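Long-range contacts in fimbrial subunit type 1 (Actinomyces oris, PDB 3UXF), which forms the major subunit of the type 1 fimbriae on the bacterial surface: residues A[139-144]-A[152-157]; A[226-231]-A[266-271]; A[378-383]-A[446-451]. All blocks are in the same frame, centred on the assembly; numbering follows the deposited sequence.

Interaction 1 of 3, residues A[139-144]-A[152-157]; sequences LVSETR and AEDFVV
L139 and V140 pair with V156 and F155 in the beta hairpin formed by strands 136-144 and 155-159. Here the two strands are antiparallel. V140 and F155 form the hydrogen-bonded pair. V140 N reaches F155 O at 2.7 Å in a nearly straight bond, and F155 N returns a bond to V140 O at 3.1 Å. L139 and V156 form the neighbouring non-hydrogen-bonded pair, and their side chains meet through L139 CD1 and V156 CG2 on the face opposite V140 and F155.

V140 carries the apolar part. V140 CB lies 3.8 Å from the centroid of the F155 ring, over one face, a CH-pi contact. The F155 side chain takes the position between its backbone N and carbonyl carbon (chi1 65°), which turns the ring alongside V140. V140 CG1 touches F155 CZ, and V140 CG2 touches V157 CG1. V176 of strand 170-176 and P178 also pack on F155.

The polar part lies where the strands part. S141 OG gives a hydrogen bond of 2.8 Å to D154 OD1, which it meets from above the carboxylate plane (37° out of it). One water takes the E142 N-H and also lies within bonding distance of A152 O and D154 OD1, bridging the strands where they diverge. E142 has CG anti to its N (chi1 -175°) and an extended chain. A152 N donates a hydrogen bond to E142 OE1 at 2.8 Å, from well above the carboxylate plane. E142 OE1 also forms a salt bridge with K49, and OE2 bonds to T145, so the group is held at both oxygens.

At the end of strand 136-144, T143 and R144 both face E78 in a classic beta bulge. The whole is an antiparallel hairpin at the edge of a four-stranded sheet in the Gram-positive pilin D1 domain.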
loop_
_atom_site.group_PDB
_atom_site.type_symbol
_atom_site.label_atom_id
_atom_site.label_comp_id
_atom_site.label_asym_id
_atom_site.label_seq_id
_atom_site.Cartn_x
_atom_site.Cartn_y
_atom_site.Cartn_z
ATOM N N LEU A 139 6.230 22.336 -24.311
ATOM C CA LEU A 139 6.302 21.994 -22.906
ATOM C C LEU A 139 5.017 21.231 -22.629
ATOM O O LEU A 139 3.927 21.732 -22.886
ATOM C CB LEU A 139 6.374 23.251 -22.047
ATOM C CG LEU A 139 6.519 23.038 -20.542
ATOM C CD1 LEU A 139 7.781 22.256 -20.238
ATOM C CD2 LEU A 139 6.531 24.378 -19.824
ATOM N N VAL A 140 5.150 20.011 -22.127
ATOM C CA VAL A 140 3.998 19.152 -21.885
ATOM C C VAL A 140 3.771 18.996 -20.396
ATOM O O VAL A 140 4.691 18.598 -19.663
ATOM C CB VAL A 140 4.206 17.775 -22.521
ATOM C CG1 VAL A 140 2.940 16.900 -22.372
ATOM C CG2 VAL A 140 4.605 17.937 -24.005
ATOM N N SER A 141 2.564 19.294 -19.950
ATOM C CA SER A 141 2.267 19.234 -18.523
ATOM C C SER A 141 0.935 18.538 -18.266
ATOM O O SER A 141 -0.061 18.755 -18.968
ATOM C CB SER A 141 2.256 20.655 -17.955
ATOM O OG SER A 141 1.982 20.627 -16.556
ATOM N N GLU A 142 0.895 17.699 -17.233
ATOM C CA GLU A 142 -0.369 17.107 -16.841
ATOM C C GLU A 142 -1.157 18.093 -15.993
ATOM O O GLU A 142 -0.745 18.431 -14.885
ATOM C CB GLU A 142 -0.113 15.822 -16.046
ATOM C CG GLU A 142 -1.364 15.056 -15.697
ATOM C CD GLU A 142 -1.039 13.684 -15.098
ATOM O OE1 GLU A 142 -0.097 13.021 -15.573
ATOM O OE2 GLU A 142 -1.753 13.255 -14.175
ATOM N N THR A 143 -2.268 18.585 -16.528
ATOM C CA THR A 143 -2.950 19.725 -15.913
ATOM C C THR A 143 -4.260 19.396 -15.200
ATOM O O THR A 143 -4.838 20.272 -14.526
ATOM C CB THR A 143 -3.218 20.824 -16.962
ATOM O OG1 THR A 143 -3.769 20.225 -18.145
ATOM C CG2 THR A 143 -1.913 21.541 -17.318
ATOM N N ARG A 144 -4.770 18.182 -15.401
ATOM C CA ARG A 144 -5.839 17.674 -14.526
ATOM C C ARG A 144 -5.647 16.197 -14.270
ATOM O O ARG A 144 -5.550 15.395 -15.211
ATOM C CB ARG A 144 -7.251 17.911 -15.087
ATOM C CG ARG A 144 -8.302 17.662 -13.999
ATOM C CD ARG A 144 -9.736 17.709 -14.484
ATOM N NE ARG A 144 -9.932 16.992 -15.739
ATOM C CZ ARG A 144 -9.998 15.665 -15.874
ATOM N NH1 ARG A 144 -9.873 14.846 -14.829
ATOM N NH2 ARG A 144 -10.180 15.155 -17.085
ATOM N N ALA A 152 2.207 12.886 -14.001
ATOM C CA ALA A 152 3.459 12.859 -14.757
ATOM C C ALA A 152 4.345 14.073 -14.489
ATOM O O ALA A 152 3.858 15.170 -14.169
ATOM C CB ALA A 152 3.145 12.758 -16.271
ATOM N N GLU A 153 5.658 13.905 -14.674
ATOM C CA GLU A 153 6.571 15.041 -14.620
ATOM C C GLU A 153 6.451 15.843 -15.895
ATOM O O GLU A 153 6.293 15.254 -16.944
ATOM C CB GLU A 153 8.005 14.563 -14.512
ATOM C CG GLU A 153 8.296 13.906 -13.167
ATOM C CD GLU A 153 9.788 13.784 -12.872
ATOM O OE1 GLU A 153 10.589 13.572 -13.830
ATOM O OE2 GLU A 153 10.148 13.899 -11.669
ATOM N N ASP A 154 6.527 17.157 -15.786
ATOM C CA ASP A 154 6.563 18.015 -16.983
ATOM C C ASP A 154 7.774 17.646 -17.835
ATOM O O ASP A 154 8.853 17.269 -17.322
ATOM C CB ASP A 154 6.701 19.496 -16.617
ATOM C CG ASP A 154 5.466 20.090 -15.943
ATOM O OD1 ASP A 154 4.402 19.450 -15.868
ATOM O OD2 ASP A 154 5.586 21.264 -15.528
ATOM N N PHE A 155 7.648 17.839 -19.147
ATOM C CA PHE A 155 8.764 17.528 -20.008
ATOM C C PHE A 155 8.668 18.334 -21.291
ATOM O O PHE A 155 7.619 18.937 -21.571
ATOM C CB PHE A 155 8.838 16.024 -20.283
ATOM C CG PHE A 155 7.668 15.481 -21.056
ATOM C CD1 PHE A 155 7.741 15.341 -22.437
ATOM C CD2 PHE A 155 6.505 15.085 -20.404
ATOM C CE1 PHE A 155 6.681 14.845 -23.155
ATOM C CE2 PHE A 155 5.446 14.577 -21.111
ATOM C CZ PHE A 155 5.527 14.457 -22.508
ATOM N N VAL A 156 9.784 18.391 -22.014
ATOM C CA VAL A 156 9.854 19.114 -23.274
ATOM C C VAL A 156 9.993 18.096 -24.390
ATOM O O VAL A 156 10.767 17.127 -24.268
ATOM C CB VAL A 156 11.054 20.054 -23.286
ATOM C CG1 VAL A 156 11.233 20.692 -24.682
ATOM C CG2 VAL A 156 10.880 21.132 -22.240
ATOM N N VAL A 157 9.260 18.306 -25.486
ATOM C CA VAL A 157 9.356 17.429 -26.634
ATOM C C VAL A 157 9.548 18.285 -27.885
ATOM O O VAL A 157 9.109 19.443 -27.911
ATOM C CB VAL A 157 8.099 16.565 -26.741
ATOM C CG1 VAL A 157 6.865 17.392 -27.063
ATOM C CG2 VAL A 157 8.306 15.419 -27.716
HETATM O O HOH W 1 3.631 15.773 -18.656
HETATM O O HOH W 2 3.256 17.075 -15.897
#

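Interaction 2 of 3, residues A[226-231]-A[266-271]; sequences VDRLDK and KDHNWA
The R228 guanidinium lies flat on H268, with planes 2° apart and centres 4.2 Å apart. R228 CD sits over the centre of the same face of H268, 3.5 Å from its centroid. A bend at chi3 (74°) lets the aliphatic chain and the guanidinium both cover that face. On W270, R228 CG lies over one face, 4.0 Å from the centroid of the six-membered ring. V226 CG1 meets the W270 edge at CE3, 3.8 Å away. R228 is therefore placed against both aromatic groups, and its NH1 bonds to T339 O.

The backbones pair D227 with A271 and L229 with N269 through two hydrogen bonds each. L229 CD1 touches A271 CB on the face opposite R228 and W270. The extended K231 chain takes NZ to G265 O and, from above the carbonyl plane, to K266 O (K231 NZ to K266 O 3.2 Å). Waters join K231 N to D267 O and N269 ND2 to D230 O.

D227 OD2 accepts a hydrogen bond from K187 NZ, and N316 is close by. This trio is consistent with the lysine-asparagine-acid sites of pilin isopeptide bonds. Strand 224-229 lies between strands 269-275 and 312-321, and strand 258-264 flanks 269-275.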
loop_
_atom_site.group_PDB
_atom_site.type_symbol
_atom_site.label_atom_id
_atom_site.label_comp_id
_atom_site.label_asym_id
_atom_site.label_seq_id
_atom_site.Cartn_x
_atom_site.Cartn_y
_atom_site.Cartn_z
ATOM N N VAL A 226 -3.229 9.731 5.075
ATOM C CA VAL A 226 -4.525 9.432 5.689
ATOM C C VAL A 226 -4.696 7.948 5.779
ATOM O O VAL A 226 -4.453 7.225 4.810
ATOM C CB VAL A 226 -5.678 10.037 4.855
ATOM C CG1 VAL A 226 -7.041 9.729 5.534
ATOM C CG2 VAL A 226 -5.471 11.569 4.735
ATOM N N ASP A 227 -5.117 7.462 6.953
ATOM C CA ASP A 227 -5.368 6.060 7.085
ATOM C C ASP A 227 -6.861 5.848 7.363
ATOM O O ASP A 227 -7.443 6.444 8.289
ATOM C CB ASP A 227 -4.542 5.466 8.220
ATOM C CG ASP A 227 -4.602 3.990 8.216
ATOM O OD1 ASP A 227 -5.688 3.411 8.429
ATOM O OD2 ASP A 227 -3.548 3.398 7.978
ATOM N N ARG A 228 -7.475 5.003 6.548
ATOM C CA ARG A 228 -8.856 4.592 6.780
ATOM C C ARG A 228 -8.847 3.407 7.732
ATOM O O ARG A 228 -8.451 2.304 7.360
ATOM C CB ARG A 228 -9.567 4.248 5.479
ATOM C CG ARG A 228 -11.050 3.933 5.727
ATOM C CD ARG A 228 -11.761 3.610 4.414
ATOM N NE ARG A 228 -11.382 2.280 3.957
ATOM C CZ ARG A 228 -11.852 1.729 2.850
ATOM N NH1 ARG A 228 -12.700 2.420 2.084
ATOM N NH2 ARG A 228 -11.477 0.509 2.497
ATOM N N LEU A 229 -9.305 3.644 8.957
ATOM C CA LEU A 229 -9.179 2.655 10.033
ATOM C C LEU A 229 -10.463 1.880 10.226
ATOM O O LEU A 229 -11.540 2.447 10.364
ATOM C CB LEU A 229 -8.931 3.357 11.367
ATOM C CG LEU A 229 -7.594 4.085 11.534
ATOM C CD1 LEU A 229 -7.597 5.007 12.730
ATOM C CD2 LEU A 229 -6.498 3.017 11.667
ATOM N N ASP A 230 -10.341 0.564 10.276
ATOM C CA ASP A 230 -11.459 -0.254 10.688
ATOM C C ASP A 230 -11.890 0.198 12.086
ATOM O O ASP A 230 -11.065 0.505 12.952
ATOM C CB ASP A 230 -10.974 -1.700 10.699
ATOM C CG ASP A 230 -12.082 -2.698 10.978
ATOM O OD1 ASP A 230 -12.478 -2.825 12.153
ATOM O OD2 ASP A 230 -12.532 -3.390 10.035
ATOM N N LYS A 231 -13.200 0.242 12.297
ATOM C CA LYS A 231 -13.693 0.684 13.594
ATOM C C LYS A 231 -13.342 -0.205 14.782
ATOM O O LYS A 231 -13.457 0.241 15.933
ATOM C CB LYS A 231 -15.202 0.879 13.543
ATOM C CG LYS A 231 -15.608 2.026 12.657
ATOM C CD LYS A 231 -16.906 2.624 13.153
ATOM C CE LYS A 231 -17.175 3.930 12.412
ATOM N NZ LYS A 231 -18.408 4.613 12.882
ATOM N N LYS A 266 -18.111 7.251 9.197
ATOM C CA LYS A 266 -19.403 6.601 8.996
ATOM C C LYS A 266 -19.277 5.099 9.146
ATOM O O LYS A 266 -19.903 4.515 10.028
ATOM C CB LYS A 266 -19.960 6.977 7.620
ATOM C CG LYS A 266 -21.281 6.323 7.220
ATOM C CD LYS A 266 -21.587 6.701 5.750
ATOM C CE LYS A 266 -22.922 6.174 5.248
ATOM N NZ LYS A 266 -22.915 4.703 5.036
ATOM N N ASP A 267 -18.451 4.491 8.293
ATOM C CA ASP A 267 -18.248 3.047 8.301
ATOM C C ASP A 267 -16.840 2.692 8.753
ATOM O O ASP A 267 -16.510 1.510 8.913
ATOM C CB ASP A 267 -18.463 2.474 6.919
ATOM C CG ASP A 267 -19.929 2.553 6.475
ATOM O OD1 ASP A 267 -20.808 2.540 7.350
ATOM O OD2 ASP A 267 -20.164 2.624 5.258
ATOM N N HIS A 268 -16.037 3.726 8.944
ATOM C CA HIS A 268 -14.639 3.577 9.361
ATOM C C HIS A 268 -14.337 4.755 10.247
ATOM O O HIS A 268 -15.112 5.715 10.309
ATOM C CB HIS A 268 -13.731 3.721 8.141
ATOM C CG HIS A 268 -14.067 2.770 7.046
ATOM N ND1 HIS A 268 -14.953 3.078 6.036
ATOM C CD2 HIS A 268 -13.609 1.524 6.787
ATOM C CE1 HIS A 268 -15.027 2.055 5.201
ATOM N NE2 HIS A 268 -14.224 1.104 5.636
ATOM N N ASN A 269 -13.188 4.716 10.905
ATOM C CA ASN A 269 -12.632 5.932 11.469
ATOM C C ASN A 269 -11.417 6.336 10.669
ATOM O O ASN A 269 -11.114 5.713 9.642
ATOM C CB ASN A 269 -12.264 5.743 12.932
ATOM C CG ASN A 269 -13.469 5.388 13.762
ATOM O OD1 ASN A 269 -14.536 5.952 13.559
ATOM N ND2 ASN A 269 -13.314 4.435 14.685
ATOM N N TRP A 270 -10.804 7.440 11.087
ATOM C CA TRP A 270 -9.833 8.103 10.220
ATOM C C TRP A 270 -8.670 8.659 11.023
ATOM O O TRP A 270 -8.841 9.171 12.134
ATOM C CB TRP A 270 -10.500 9.256 9.461
ATOM C CG TRP A 270 -11.576 8.807 8.587
ATOM C CD1 TRP A 270 -12.925 8.764 8.889
ATOM C CD2 TRP A 270 -11.449 8.330 7.248
ATOM N NE1 TRP A 270 -13.618 8.291 7.814
ATOM C CE2 TRP A 270 -12.749 8.014 6.789
ATOM C CE3 TRP A 270 -10.365 8.140 6.376
ATOM C CZ2 TRP A 270 -13.003 7.519 5.507
ATOM C CZ3 TRP A 270 -10.635 7.654 5.084
ATOM C CH2 TRP A 270 -11.941 7.345 4.673
ATOM N N ALA A 271 -7.445 8.513 10.483
ATOM C CA ALA A 271 -6.267 9.070 11.134
ATOM C C ALA A 271 -5.458 9.756 10.055
ATOM O O ALA A 271 -5.148 9.142 9.039
ATOM C CB ALA A 271 -5.430 7.964 11.744
HETATM O O HOH W 3 -10.856 2.956 14.544
HETATM O O HOH W 4 -14.828 -0.368 10.093
HETATM O O HOH W 5 -14.007 2.562 16.878
#

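Interaction 3 of 3, residues A[378-383]-A[446-451]; sequences QVYECT and CLVETK
C382 and C446 are joined by a disulfide that ties strand 376-385 to strand 444-451 in the prealbumin-like domain. The SG atoms of C382 and C446 are 2.1 Å apart, and the bond is twisted to a chi3 of 80°. C382 is not the backbone partner of C446. The pairing residue is Y380, two positions earlier, so the link runs diagonally across the strands. The two cysteines reach it differently. In C382, SG stands between the backbone N and the carbonyl carbon (chi1 62°), while in C446 SG is anti to the carbonyl carbon (chi1 -87°). A389 and L391 of strand 388-391 cover C446.

The strands are antiparallel, with two hydrogen-bonded pairs. Q378 N bonds to V448 O, and V448 N returns to Q378 O at 2.8 Å. Y380 N bonds to C446 O at 3.0 Å, and C446 N returns to Y380 O at 2.8 Å. Between them V379 faces L447 in a non-hydrogen-bonded pair, where V379 CA also approaches C446 O at 3.3 Å.

On the face that carries Y380, V448 CG2 meets CE1 of the Y380 ring at 3.6 Å. C446 O lies at the ring edge, near its plane. L391 packs on both Y380 and V448. Q378 CG touches T450 CG2 at 3.8 Å, the two side chains crossing at about a right angle, and Q378 NE2 bonds to T411. On the other face V379 and L447 lie side by side. L447 turns to V480 and V482 of strand 478-484 and to L358 of strand 344-362, joining this sheet to the neighbouring one.

T450 and K451 both face Q376, forming a classic beta bulge at the end of the pairing. The contact is a disulfide-braced antiparallel strand pair within a prealbumin-like beta sandwich.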
loop_
_atom_site.group_PDB
_atom_site.type_symbol
_atom_site.label_atom_id
_atom_site.label_comp_id
_atom_site.label_asym_id
_atom_site.label_seq_id
_atom_site.Cartn_x
_atom_site.Cartn_y
_atom_site.Cartn_z
ATOM N N GLN A 378 -4.931 -25.549 25.935
ATOM C CA GLN A 378 -4.243 -24.299 25.642
ATOM C C GLN A 378 -3.677 -24.452 24.236
ATOM O O GLN A 378 -3.673 -25.563 23.687
ATOM C CB GLN A 378 -3.115 -24.034 26.627
ATOM C CG GLN A 378 -3.693 -23.936 28.023
ATOM C CD GLN A 378 -2.732 -23.331 29.015
ATOM O OE1 GLN A 378 -1.573 -23.761 29.138
ATOM N NE2 GLN A 378 -3.208 -22.314 29.745
ATOM N N VAL A 379 -3.235 -23.336 23.648
ATOM C CA VAL A 379 -2.803 -23.343 22.236
ATOM C C VAL A 379 -1.415 -22.737 22.112
ATOM O O VAL A 379 -1.108 -21.729 22.777
ATOM C CB VAL A 379 -3.758 -22.506 21.349
ATOM C CG1 VAL A 379 -3.387 -22.658 19.855
ATOM C CG2 VAL A 379 -5.242 -22.903 21.607
ATOM N N TYR A 380 -0.574 -23.330 21.256
ATOM C CA TYR A 380 0.755 -22.789 20.987
ATOM C C TYR A 380 0.965 -22.673 19.472
ATOM O O TYR A 380 0.309 -23.370 18.696
ATOM C CB TYR A 380 1.836 -23.754 21.513
ATOM C CG TYR A 380 1.835 -23.935 23.020
ATOM C CD1 TYR A 380 0.885 -24.737 23.623
ATOM C CD2 TYR A 380 2.812 -23.335 23.819
ATOM C CE1 TYR A 380 0.874 -24.926 24.998
ATOM C CE2 TYR A 380 2.797 -23.498 25.215
ATOM C CZ TYR A 380 1.832 -24.290 25.777
ATOM O OH TYR A 380 1.830 -24.484 27.147
ATOM N N GLU A 381 1.919 -21.828 19.081
ATOM C CA GLU A 381 2.538 -22.025 17.774
ATOM C C GLU A 381 3.508 -23.186 17.937
ATOM O O GLU A 381 4.077 -23.350 19.009
ATOM C CB GLU A 381 3.237 -20.768 17.294
ATOM C CG GLU A 381 2.218 -19.717 16.816
ATOM C CD GLU A 381 2.837 -18.422 16.324
ATOM O OE1 GLU A 381 3.883 -17.986 16.834
ATOM O OE2 GLU A 381 2.264 -17.825 15.410
ATOM N N CYS A 382 3.654 -24.034 16.922
ATOM C CA CYS A 382 4.529 -25.206 17.098
ATOM C C CYS A 382 5.066 -25.675 15.773
ATOM O O CYS A 382 4.556 -25.333 14.713
ATOM C CB CYS A 382 3.801 -26.373 17.770
ATOM S SG CYS A 382 2.405 -26.961 16.749
ATOM N N THR A 383 6.103 -26.500 15.874
ATOM C CA THR A 383 6.682 -27.142 14.717
ATOM C C THR A 383 6.297 -28.608 14.808
ATOM O O THR A 383 6.564 -29.268 15.833
ATOM C CB THR A 383 8.190 -27.024 14.804
ATOM O OG1 THR A 383 8.553 -25.643 14.706
ATOM C CG2 THR A 383 8.835 -27.819 13.643
ATOM N N CYS A 446 -0.722 -25.779 17.782
ATOM C CA CYS A 446 -0.866 -27.053 18.496
ATOM C C CYS A 446 -1.870 -26.856 19.602
ATOM O O CYS A 446 -1.775 -25.872 20.341
ATOM C CB CYS A 446 0.486 -27.464 19.159
ATOM S SG CYS A 446 1.521 -28.401 17.951
ATOM N N LEU A 447 -2.809 -27.782 19.741
ATOM C CA LEU A 447 -3.580 -27.868 21.000
ATOM C C LEU A 447 -2.773 -28.657 22.000
ATOM O O LEU A 447 -2.146 -29.640 21.644
ATOM C CB LEU A 447 -4.883 -28.608 20.766
ATOM C CG LEU A 447 -5.863 -27.972 19.798
ATOM C CD1 LEU A 447 -7.022 -28.907 19.586
ATOM C CD2 LEU A 447 -6.313 -26.613 20.319
ATOM N N VAL A 448 -2.766 -28.228 23.259
ATOM C CA VAL A 448 -2.276 -29.093 24.327
ATOM C C VAL A 448 -3.444 -29.327 25.255
ATOM O O VAL A 448 -4.045 -28.393 25.776
ATOM C CB VAL A 448 -1.113 -28.435 25.084
ATOM C CG1 VAL A 448 -0.770 -29.235 26.349
ATOM C CG2 VAL A 448 0.118 -28.309 24.148
ATOM N N GLU A 449 -3.785 -30.598 25.452
ATOM C CA GLU A 449 -4.825 -30.939 26.413
ATOM C C GLU A 449 -4.268 -30.826 27.837
ATOM O O GLU A 449 -3.446 -31.617 28.258
ATOM C CB GLU A 449 -5.382 -32.324 26.121
ATOM C CG GLU A 449 -6.613 -32.665 26.951
ATOM C CD GLU A 449 -7.343 -33.918 26.475
ATOM O OE1 GLU A 449 -7.196 -34.313 25.294
ATOM O OE2 GLU A 449 -8.117 -34.529 27.295
ATOM N N THR A 450 -4.707 -29.786 28.536
ATOM C CA THR A 450 -4.199 -29.519 29.884
ATOM C C THR A 450 -5.041 -30.112 30.995
ATOM O O THR A 450 -4.549 -30.145 32.126
ATOM C CB THR A 450 -3.992 -27.993 30.140
ATOM O OG1 THR A 450 -5.219 -27.322 29.889
ATOM C CG2 THR A 450 -2.944 -27.434 29.187
ATOM N N LYS A 451 -6.284 -30.519 30.709
ATOM C CA LYS A 451 -7.046 -31.256 31.718
ATOM C C LYS A 451 -7.951 -32.213 30.987
ATOM O O LYS A 451 -8.736 -31.807 30.118
ATOM C CB LYS A 451 -7.849 -30.287 32.585
ATOM C CG LYS A 451 -8.600 -30.996 33.722
ATOM C CD LYS A 451 -8.933 -29.986 34.807
ATOM C CE LYS A 451 -9.430 -30.648 36.098
ATOM N NZ LYS A 451 -10.818 -31.130 35.967
#

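The three contacts come in series along the chain and follow its long axis. Interaction 1 lies in the N-terminal D1 domain, interaction 2 nearer the middle and interaction 3 in the prealbumin-like domain. The centres of interactions 1 and 2 are about 35 Å apart, those of 2 and 3 about 36 Å, and those of 1 and 3 about 61 Å, on opposite sides of the chain's centre. None touches another. Each belongs to a different sheet. Interaction 1 joins the strands of a hairpin, with seven residues between its segments, whereas 34 and 62 residues separate those of 2 and 3. Antiparallel strand pairing thus recurs along the elongated subunit, consistent with its role as the major fimbrial subunit.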